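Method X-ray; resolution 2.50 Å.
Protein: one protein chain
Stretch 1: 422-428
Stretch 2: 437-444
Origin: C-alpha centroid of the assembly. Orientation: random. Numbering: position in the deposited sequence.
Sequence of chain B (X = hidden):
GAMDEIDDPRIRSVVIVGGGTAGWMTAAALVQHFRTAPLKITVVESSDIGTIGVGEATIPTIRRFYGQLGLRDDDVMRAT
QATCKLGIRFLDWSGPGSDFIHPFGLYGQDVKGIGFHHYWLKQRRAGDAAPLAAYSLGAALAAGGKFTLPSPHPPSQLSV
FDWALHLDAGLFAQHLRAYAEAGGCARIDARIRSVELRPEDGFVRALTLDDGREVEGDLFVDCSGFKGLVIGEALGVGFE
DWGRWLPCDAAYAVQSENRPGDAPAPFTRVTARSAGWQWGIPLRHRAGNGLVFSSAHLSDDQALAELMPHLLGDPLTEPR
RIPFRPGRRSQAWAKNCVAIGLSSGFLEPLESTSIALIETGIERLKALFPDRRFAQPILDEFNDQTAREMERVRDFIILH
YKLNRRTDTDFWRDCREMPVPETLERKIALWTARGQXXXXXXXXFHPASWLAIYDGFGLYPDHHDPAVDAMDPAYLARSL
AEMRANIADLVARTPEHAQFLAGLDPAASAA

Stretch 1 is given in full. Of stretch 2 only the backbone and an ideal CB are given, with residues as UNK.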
# COMPACT_ATOMS: atom_id res chain seq x y z
N GLU B 422 -16.27 -13.13 4.32
CA GLU B 422 -16.70 -12.09 3.37
C GLU B 422 -15.54 -11.40 2.65
O GLU B 422 -15.67 -11.06 1.47
CB GLU B 422 -17.61 -11.05 4.07
CG GLU B 422 -17.61 -9.64 3.43
CD GLU B 422 -18.94 -8.88 3.59
OE1 GLU B 422 -19.56 -8.95 4.69
OE2 GLU B 422 -19.34 -8.22 2.60
N THR B 423 -14.44 -11.15 3.34
CA THR B 423 -13.23 -10.58 2.71
C THR B 423 -12.73 -11.40 1.49
O THR B 423 -12.36 -10.82 0.46
CB THR B 423 -12.09 -10.45 3.74
OG1 THR B 423 -12.07 -11.63 4.53
CG2 THR B 423 -12.32 -9.27 4.65
N LEU B 424 -12.79 -12.73 1.61
CA LEU B 424 -12.45 -13.65 0.54
C LEU B 424 -13.55 -13.79 -0.53
O LEU B 424 -13.23 -14.00 -1.72
CB LEU B 424 -12.13 -15.03 1.11
CG LEU B 424 -11.64 -16.07 0.09
CD1 LEU B 424 -10.40 -15.57 -0.66
CD2 LEU B 424 -11.35 -17.37 0.83
N GLU B 425 -14.82 -13.71 -0.11
CA GLU B 425 -15.95 -13.71 -1.07
C GLU B 425 -15.79 -12.56 -2.05
O GLU B 425 -15.94 -12.75 -3.25
CB GLU B 425 -17.31 -13.61 -0.36
CG GLU B 425 -17.84 -14.93 0.21
CD GLU B 425 -19.14 -14.78 1.04
OE1 GLU B 425 -19.63 -13.63 1.24
OE2 GLU B 425 -19.66 -15.83 1.50
N ARG B 426 -15.46 -11.39 -1.52
CA ARG B 426 -15.29 -10.20 -2.35
C ARG B 426 -14.13 -10.31 -3.34
O ARG B 426 -14.28 -9.87 -4.48
CB ARG B 426 -15.05 -8.96 -1.48
CG ARG B 426 -16.30 -8.43 -0.80
CD ARG B 426 -15.91 -7.29 0.11
NE ARG B 426 -15.19 -6.25 -0.66
CZ ARG B 426 -14.47 -5.26 -0.14
NH1 ARG B 426 -14.32 -5.12 1.18
NH2 ARG B 426 -13.89 -4.39 -0.97
N LYS B 427 -13.01 -10.90 -2.89
CA LYS B 427 -11.87 -11.15 -3.76
C LYS B 427 -12.23 -12.07 -4.91
O LYS B 427 -11.97 -11.74 -6.06
CB LYS B 427 -10.68 -11.77 -3.00
CG LYS B 427 -9.73 -10.76 -2.38
CD LYS B 427 -8.62 -11.43 -1.58
CE LYS B 427 -7.28 -10.73 -1.78
NZ LYS B 427 -7.16 -9.56 -0.91
N ILE B 428 -12.84 -13.22 -4.57
CA ILE B 428 -13.23 -14.22 -5.57
C ILE B 428 -14.24 -13.61 -6.53
O ILE B 428 -14.15 -13.86 -7.72
CB ILE B 428 -13.77 -15.51 -4.92
CG1 ILE B 428 -12.65 -16.25 -4.19
CG2 ILE B 428 -14.37 -16.46 -5.94
CD1 ILE B 428 -13.15 -17.41 -3.35
N UNK B 437 -7.88 -7.35 -8.63
CA UNK B 437 -7.49 -7.80 -7.29
C UNK B 437 -7.99 -6.82 -6.26
O UNK B 437 -7.73 -5.63 -6.37
CB UNK B 437 -5.97 -7.96 -7.18
N UNK B 438 -8.75 -7.31 -5.28
CA UNK B 438 -9.14 -6.49 -4.15
C UNK B 438 -7.90 -6.43 -3.25
O UNK B 438 -7.27 -7.46 -2.95
CB UNK B 438 -10.36 -7.05 -3.42
N UNK B 439 -7.55 -5.23 -2.84
CA UNK B 439 -6.35 -5.03 -2.04
C UNK B 439 -6.74 -4.47 -0.68
O UNK B 439 -7.34 -3.40 -0.56
CB UNK B 439 -5.37 -4.10 -2.75
N UNK B 440 -6.44 -5.25 0.35
CA UNK B 440 -6.59 -4.81 1.72
C UNK B 440 -5.22 -4.40 2.25
O UNK B 440 -4.18 -4.57 1.59
CB UNK B 440 -7.22 -5.91 2.59
N UNK B 441 -5.20 -3.83 3.45
CA UNK B 441 -3.92 -3.48 4.10
C UNK B 441 -3.32 -4.77 4.67
O UNK B 441 -4.07 -5.71 5.05
CB UNK B 441 -4.11 -2.43 5.20
N UNK B 442 -1.99 -4.81 4.70
CA UNK B 442 -1.22 -5.83 5.44
C UNK B 442 -1.21 -7.23 4.81
O UNK B 442 -1.02 -8.23 5.51
CB UNK B 442 -1.78 -5.94 6.86
N UNK B 443 -1.35 -7.28 3.49
CA UNK B 443 -1.26 -8.53 2.72
C UNK B 443 0.20 -8.99 2.71
O UNK B 443 1.09 -8.26 2.31
CB UNK B 443 -1.78 -8.34 1.29
N UNK B 444 0.45 -10.23 3.12
CA UNK B 444 1.75 -10.85 2.99
C UNK B 444 1.96 -11.26 1.51
O UNK B 444 3.12 -11.21 1.02
CB UNK B 444 1.87 -12.05 3.93

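Stretch 1 is a helix that offers its partner three things: the long arm of Lys427, the guanidinium of Arg426, and the backbone carbonyls of Thr423 and Arg426. Stretch 2 is an irregular, largely extended loop, so neighbouring side chains tend to alternate in direction, and the positions must be read one at a time.

At position 437 CA-to-CB points away from the helix, and nothing of stretch 1 lies within 5.5 Å of the ideal CB. This contact sets almost no rule here, and many residues would do. The deposited one is Phe437, which makes no contact with the helix.

Position 438 is where the two backbones come closest, 5.4 Å between its CA and that of Lys427. Its CB points toward the helix and sits 3.9 Å from Lys427 CG, with Arg426 O 4.9 Å away. The nearest surface is mostly aliphatic carbon of Lys427, so a compact apolar side chain, such as alanine, valine or perhaps isoleucine, suits it. Val438 is found. Its CB packs 3.8 Å from Lys427 CG, while CG2 lies 3.8 Å from Arg426 O and CG1 rests over one face of the Arg426 guanidinium, 3.9 Å from NH2. The backbone works too: Lys427 NZ donates to Val438 O at 2.9 Å, and a water links the two stretches, donating to Lys427 O (2.7 Å) and accepting from Val438 N (3.3 Å).

Position 439 turns its CB away again, into space that stretch 1 leaves open; a polar or charged residue is as acceptable as any. Arg439 occupies it, poorly ordered and without a contact here.

At 440 CB points toward the helix, but from a distance: the CA of 440 lies 8.9 Å from Thr423 CA, and the nearest atom to the ideal CB is Lys427 NZ, 5.1 Å off. Only a long side chain bridges such a gap. Thr423 O rewards one ending in a donor, and the nearby positive charges favour a neutral one, with tyrosine the natural fit. Tyr440 reaches across, and its OH donates to Thr423 O at 3.0 Å. The same OH lies over one face of the Arg426 guanidinium, 3.4 Å from Arg426 NH1, but the angle is too poor for a hydrogen bond. Lys427 NZ lies 3.5 Å from Tyr440 CD2.

Positions 441 and 442 are out of reach, so stretch 1 imposes no choice. The positive phi of 442 (74°) would ordinarily favour glycine or asparagine. The residues are Arg441 and Trp442.

Position 443 points back toward the helix, though nothing lies within 5.5 Å of its CB. The Lys427 ammonium lies farther out, which favours an acidic chain of sufficient length, with glutamine a neutral alternative. Glu443 supplies the charge: OE1 forms a salt bridge with Lys427 NZ at 2.6 Å and also accepts a weak hydrogen bond from Tyr440 N at 3.4 Å, tying the loop to itself as well as to the helix.

Position 444 is beyond reach and unconstrained here; it holds Met444.

Stretch 2 437-444: FVRYRWEM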
# COMPACT_ATOMS: atom_id res chain seq x y z
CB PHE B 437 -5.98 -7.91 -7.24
CG PHE B 437 -5.44 -8.88 -8.25
CD1 PHE B 437 -5.51 -10.25 -8.03
CD2 PHE B 437 -4.93 -8.42 -9.47
CE1 PHE B 437 -5.06 -11.13 -8.99
CE2 PHE B 437 -4.47 -9.32 -10.42
CZ PHE B 437 -4.53 -10.67 -10.19
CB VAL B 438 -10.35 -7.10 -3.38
CG1 VAL B 438 -10.64 -6.31 -2.12
CG2 VAL B 438 -11.57 -7.17 -4.30
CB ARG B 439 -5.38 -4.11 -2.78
CG ARG B 439 -4.69 -4.83 -3.95
CD ARG B 439 -3.67 -3.96 -4.71
NE ARG B 439 -3.68 -4.27 -6.15
CZ ARG B 439 -2.66 -4.12 -7.01
NH1 ARG B 439 -1.48 -3.65 -6.60
NH2 ARG B 439 -2.82 -4.47 -8.29
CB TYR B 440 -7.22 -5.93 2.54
CG TYR B 440 -8.58 -6.43 2.05
CD1 TYR B 440 -9.72 -5.61 2.07
CD2 TYR B 440 -8.74 -7.74 1.57
CE1 TYR B 440 -10.96 -6.07 1.63
CE2 TYR B 440 -9.99 -8.22 1.14
CZ TYR B 440 -11.10 -7.37 1.17
OH TYR B 440 -12.31 -7.85 0.73
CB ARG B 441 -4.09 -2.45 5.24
CG ARG B 441 -4.89 -1.20 4.90
CD ARG B 441 -5.28 -0.40 6.14
NE ARG B 441 -6.28 -1.06 7.01
CZ ARG B 441 -6.37 -0.93 8.35
NH1 ARG B 441 -5.51 -0.17 9.03
NH2 ARG B 441 -7.31 -1.59 9.02
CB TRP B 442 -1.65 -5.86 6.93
CG TRP B 442 -1.58 -4.49 7.56
CD1 TRP B 442 -2.62 -3.72 8.02
CD2 TRP B 442 -0.39 -3.73 7.76
NE1 TRP B 442 -2.14 -2.53 8.52
CE2 TRP B 442 -0.78 -2.51 8.36
CE3 TRP B 442 0.97 -3.97 7.50
CZ2 TRP B 442 0.15 -1.52 8.69
CZ3 TRP B 442 1.91 -3.00 7.84
CH2 TRP B 442 1.49 -1.78 8.43
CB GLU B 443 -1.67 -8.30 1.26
CG GLU B 443 -3.08 -7.79 0.98
CD GLU B 443 -4.14 -8.88 0.84
OE1 GLU B 443 -5.27 -8.49 0.51
OE2 GLU B 443 -3.89 -10.09 1.05
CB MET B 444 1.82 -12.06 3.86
CG MET B 444 3.18 -12.74 3.87
SD MET B 444 3.34 -13.79 5.33
CE MET B 444 3.58 -12.52 6.60
O HOH W 1 -9.96 -10.07 -6.54
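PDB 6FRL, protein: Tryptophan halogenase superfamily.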